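Long-range contact in 2OG-Fe dioxygenase family protein (Methylibium petroleiphilum, PDB 3PL0), which probably acts as a dioxygenase of the iron- and 2-oxoglutarate-dependent type, built on a double-stranded beta-helix (cupin) fold: residues F73-L82 and W120-E129. Numbering follows the deposited sequence.
Sequences FMQTLQPGQL and WSALLVALGE
A helix packed on one face of the cupin sheet meets a beta-hairpin of that sheet here, with Gln75, Phe73 and Leu82 reaching from the strands onto helix 118-134. Gln75 supplies the polar link: long enough to span the gap and ending in an amide N-H, it is fully extended, CG anti to the backbone N (chi1 179°), which brings NE2 to 3.0 Å from Val125 O, in the carbonyl plane and on a lone pair. The N-H...O angle is 153°, the oxygen slightly tilted from the Gln75 amide plane. Val125 O already accepts the helical bond from Glu129 N, so two donors grip it. Gly128 suits its place because a beta carbon would collide with the Gln75 amide, whose buried OE1, 3.2 Å from Gly128 CA, finds no hydrogen-bond partner. A leucine in place of Gln75 would probably leave Val125 O with its helical donor alone. In this double-stranded beta-helix fold, strand 65-77 also pairs with strand 141-152, while Leu124 reaches Leu243 on strand 237-246. Leu124's two methyls serve both rings: CD2 makes a CH-pi contact over one Phe73 face, 4.0 Å from its centroid, and CD1 covers the centre of the Trp120 ring. The aromatic rings meet obliquely, planes at 51°, with Phe73 CZ 3.3 Å from Trp120 NE1. Leu82 and Val125 offer each other apolar branches, CB against CG2 at 3.9 Å, and Leu82 CD2 sits beside Leu124 CB and Ser121 OG.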
loop_
_atom_site.group_PDB
_atom_site.type_symbol
_atom_site.label_atom_id
_atom_site.label_comp_id
_atom_site.label_asym_id
_atom_site.label_seq_id
_atom_site.Cartn_x
_atom_site.Cartn_y
_atom_site.Cartn_z
ATOM N N PHE A 73 -2.309 -12.834 4.788
ATOM C CA PHE A 73 -2.284 -13.066 6.189
ATOM C C PHE A 73 -3.682 -12.920 6.739
ATOM O O PHE A 73 -4.560 -12.346 6.084
ATOM C CB PHE A 73 -1.362 -12.048 6.867
ATOM C CG PHE A 73 -0.003 -11.969 6.253
ATOM C CD1 PHE A 73 0.204 -11.210 5.094
ATOM C CD2 PHE A 73 1.075 -12.637 6.805
ATOM C CE1 PHE A 73 1.453 -11.147 4.505
ATOM C CE2 PHE A 73 2.336 -12.573 6.211
ATOM C CZ PHE A 73 2.519 -11.816 5.048
HETATM N N MSE A 74 -3.850 -13.457 7.946
HETATM C CA MSE A 74 -5.044 -13.202 8.754
HETATM C C MSE A 74 -4.609 -12.733 10.132
HETATM O O MSE A 74 -3.725 -13.342 10.788
HETATM C CB MSE A 74 -5.968 -14.429 8.855
HETATM C CG MSE A 74 -7.374 -14.147 9.442
HETATM SE SE MSE A 74 -8.613 -15.682 9.230
HETATM C CE MSE A 74 -7.717 -16.897 10.494
ATOM N N GLN A 75 -5.224 -11.637 10.546
ATOM C CA GLN A 75 -4.982 -11.058 11.826
ATOM C C GLN A 75 -6.226 -11.263 12.643
ATOM O O GLN A 75 -7.313 -10.942 12.197
ATOM C CB GLN A 75 -4.720 -9.578 11.713
ATOM C CG GLN A 75 -4.476 -8.915 13.069
ATOM C CD GLN A 75 -4.181 -7.428 12.970
ATOM O OE1 GLN A 75 -4.437 -6.817 11.957
ATOM N NE2 GLN A 75 -3.673 -6.838 14.062
ATOM N N THR A 76 -6.044 -11.814 13.836
ATOM C CA THR A 76 -7.094 -11.860 14.842
ATOM C C THR A 76 -6.820 -10.777 15.881
ATOM O O THR A 76 -5.706 -10.612 16.353
ATOM C CB THR A 76 -7.161 -13.266 15.487
ATOM O OG1 THR A 76 -7.180 -14.257 14.445
ATOM C CG2 THR A 76 -8.405 -13.428 16.394
ATOM N N LEU A 77 -7.841 -10.014 16.227
ATOM C CA LEU A 77 -7.668 -8.895 17.142
ATOM C C LEU A 77 -7.689 -9.212 18.641
ATOM O O LEU A 77 -6.916 -8.605 19.389
ATOM C CB LEU A 77 -8.718 -7.830 16.823
ATOM C CG LEU A 77 -8.408 -7.177 15.472
ATOM C CD1 LEU A 77 -9.615 -6.451 14.995
ATOM C CD2 LEU A 77 -7.194 -6.228 15.598
ATOM N N GLN A 78 -8.568 -10.107 19.077
ATOM C CA GLN A 78 -8.657 -10.474 20.493
ATOM C C GLN A 78 -8.950 -11.965 20.576
ATOM O O GLN A 78 -10.010 -12.407 20.156
ATOM C CB GLN A 78 -9.745 -9.675 21.235
ATOM C CG GLN A 78 -9.432 -8.183 21.445
ATOM C CD GLN A 78 -8.206 -7.929 22.312
ATOM O OE1 GLN A 78 -7.483 -8.855 22.686
ATOM N NE2 GLN A 78 -7.967 -6.663 22.631
ATOM N N PRO A 79 -7.981 -12.752 21.057
ATOM C CA PRO A 79 -6.622 -12.411 21.417
ATOM C C PRO A 79 -5.820 -12.153 20.149
ATOM O O PRO A 79 -6.020 -12.823 19.132
ATOM C CB PRO A 79 -6.112 -13.673 22.105
ATOM C CG PRO A 79 -6.894 -14.760 21.503
ATOM C CD PRO A 79 -8.233 -14.198 21.197
ATOM N N GLY A 80 -4.919 -11.182 20.241
ATOM C CA GLY A 80 -4.125 -10.725 19.113
ATOM C C GLY A 80 -3.284 -11.852 18.576
ATOM O O GLY A 80 -2.530 -12.479 19.324
ATOM N N GLN A 81 -3.439 -12.122 17.284
ATOM C CA GLN A 81 -2.479 -12.957 16.570
ATOM C C GLN A 81 -2.396 -12.583 15.093
ATOM O O GLN A 81 -3.356 -12.121 14.516
ATOM C CB GLN A 81 -2.895 -14.405 16.726
ATOM C CG GLN A 81 -1.819 -15.429 16.454
ATOM C CD GLN A 81 -2.360 -16.843 16.714
ATOM O OE1 GLN A 81 -2.158 -17.451 17.810
ATOM N NE2 GLN A 81 -3.123 -17.348 15.725
ATOM N N LEU A 82 -1.234 -12.790 14.505
ATOM C CA LEU A 82 -1.064 -12.712 13.073
ATOM C C LEU A 82 -0.471 -14.013 12.563
ATOM O O LEU A 82 0.501 -14.553 13.142
ATOM C CB LEU A 82 -0.119 -11.554 12.717
ATOM C CG LEU A 82 0.057 -11.285 11.208
ATOM C CD1 LEU A 82 -1.173 -10.595 10.647
ATOM C CD2 LEU A 82 1.271 -10.447 10.969
ATOM N N TRP A 120 8.083 -6.540 10.311
ATOM C CA TRP A 120 6.975 -6.957 9.440
ATOM C C TRP A 120 5.689 -7.176 10.241
ATOM O O TRP A 120 4.665 -6.550 9.963
ATOM C CB TRP A 120 7.330 -8.224 8.651
ATOM C CG TRP A 120 6.228 -8.660 7.695
ATOM C CD1 TRP A 120 5.309 -9.665 7.890
ATOM C CD2 TRP A 120 5.893 -8.057 6.436
ATOM N NE1 TRP A 120 4.439 -9.734 6.811
ATOM C CE2 TRP A 120 4.787 -8.763 5.907
ATOM C CE3 TRP A 120 6.451 -7.015 5.686
ATOM C CZ2 TRP A 120 4.223 -8.448 4.665
ATOM C CZ3 TRP A 120 5.892 -6.700 4.447
ATOM C CH2 TRP A 120 4.778 -7.395 3.959
ATOM N N SER A 121 5.751 -8.050 11.251
ATOM C CA SER A 121 4.582 -8.247 12.135
ATOM C C SER A 121 4.147 -6.974 12.869
ATOM O O SER A 121 2.957 -6.701 12.944
ATOM C CB SER A 121 4.827 -9.369 13.146
ATOM O OG SER A 121 4.855 -10.617 12.483
ATOM N N ALA A 122 5.094 -6.189 13.365
ATOM C CA ALA A 122 4.786 -4.963 14.083
ATOM C C ALA A 122 3.963 -4.018 13.182
ATOM O O ALA A 122 2.949 -3.458 13.612
ATOM C CB ALA A 122 6.089 -4.261 14.572
ATOM N N LEU A 123 4.379 -3.927 11.925
ATOM C CA LEU A 123 3.707 -3.118 10.922
ATOM C C LEU A 123 2.278 -3.621 10.685
ATOM O O LEU A 123 1.336 -2.889 10.903
ATOM C CB LEU A 123 4.467 -3.152 9.601
ATOM C CG LEU A 123 3.913 -2.239 8.477
ATOM C CD1 LEU A 123 3.886 -0.713 8.927
ATOM C CD2 LEU A 123 4.682 -2.446 7.205
ATOM N N LEU A 124 2.119 -4.860 10.221
ATOM C CA LEU A 124 0.781 -5.335 9.895
ATOM C C LEU A 124 -0.183 -5.315 11.084
ATOM O O LEU A 124 -1.355 -5.013 10.921
ATOM C CB LEU A 124 0.783 -6.719 9.261
ATOM C CG LEU A 124 1.098 -6.789 7.774
ATOM C CD1 LEU A 124 2.499 -6.146 7.415
ATOM C CD2 LEU A 124 0.994 -8.281 7.323
ATOM N N VAL A 125 0.307 -5.659 12.266
ATOM C CA VAL A 125 -0.534 -5.739 13.448
ATOM C C VAL A 125 -1.012 -4.357 13.898
ATOM O O VAL A 125 -2.203 -4.171 14.163
ATOM C CB VAL A 125 0.183 -6.488 14.598
ATOM C CG1 VAL A 125 -0.533 -6.290 15.979
ATOM C CG2 VAL A 125 0.265 -7.992 14.268
ATOM N N ALA A 126 -0.093 -3.407 13.998
ATOM C CA ALA A 126 -0.394 -2.064 14.520
ATOM C C ALA A 126 -1.422 -1.382 13.640
ATOM O O ALA A 126 -2.370 -0.745 14.148
ATOM C CB ALA A 126 0.892 -1.185 14.622
ATOM N N LEU A 127 -1.258 -1.552 12.335
ATOM C CA LEU A 127 -2.185 -0.953 11.376
ATOM C C LEU A 127 -3.568 -1.630 11.447
ATOM O O LEU A 127 -4.602 -0.965 11.375
ATOM C CB LEU A 127 -1.632 -1.003 9.946
ATOM C CG LEU A 127 -0.359 -0.191 9.665
ATOM C CD1 LEU A 127 0.113 -0.576 8.289
ATOM C CD2 LEU A 127 -0.655 1.324 9.783
ATOM N N GLY A 128 -3.585 -2.941 11.608
ATOM C CA GLY A 128 -4.858 -3.671 11.830
ATOM C C GLY A 128 -5.595 -3.226 13.082
ATOM O O GLY A 128 -6.835 -3.104 13.077
ATOM N N GLU A 129 -4.841 -3.012 14.165
ATOM C CA GLU A 129 -5.410 -2.587 15.440
ATOM C C GLU A 129 -5.996 -1.196 15.309
ATOM O O GLU A 129 -7.094 -0.914 15.794
ATOM C CB GLU A 129 -4.347 -2.618 16.547
ATOM C CG GLU A 129 -4.106 -4.004 17.129
ATOM C CD GLU A 129 -2.818 -4.093 17.965
ATOM O OE1 GLU A 129 -2.029 -3.123 17.951
ATOM O OE2 GLU A 129 -2.567 -5.140 18.631
#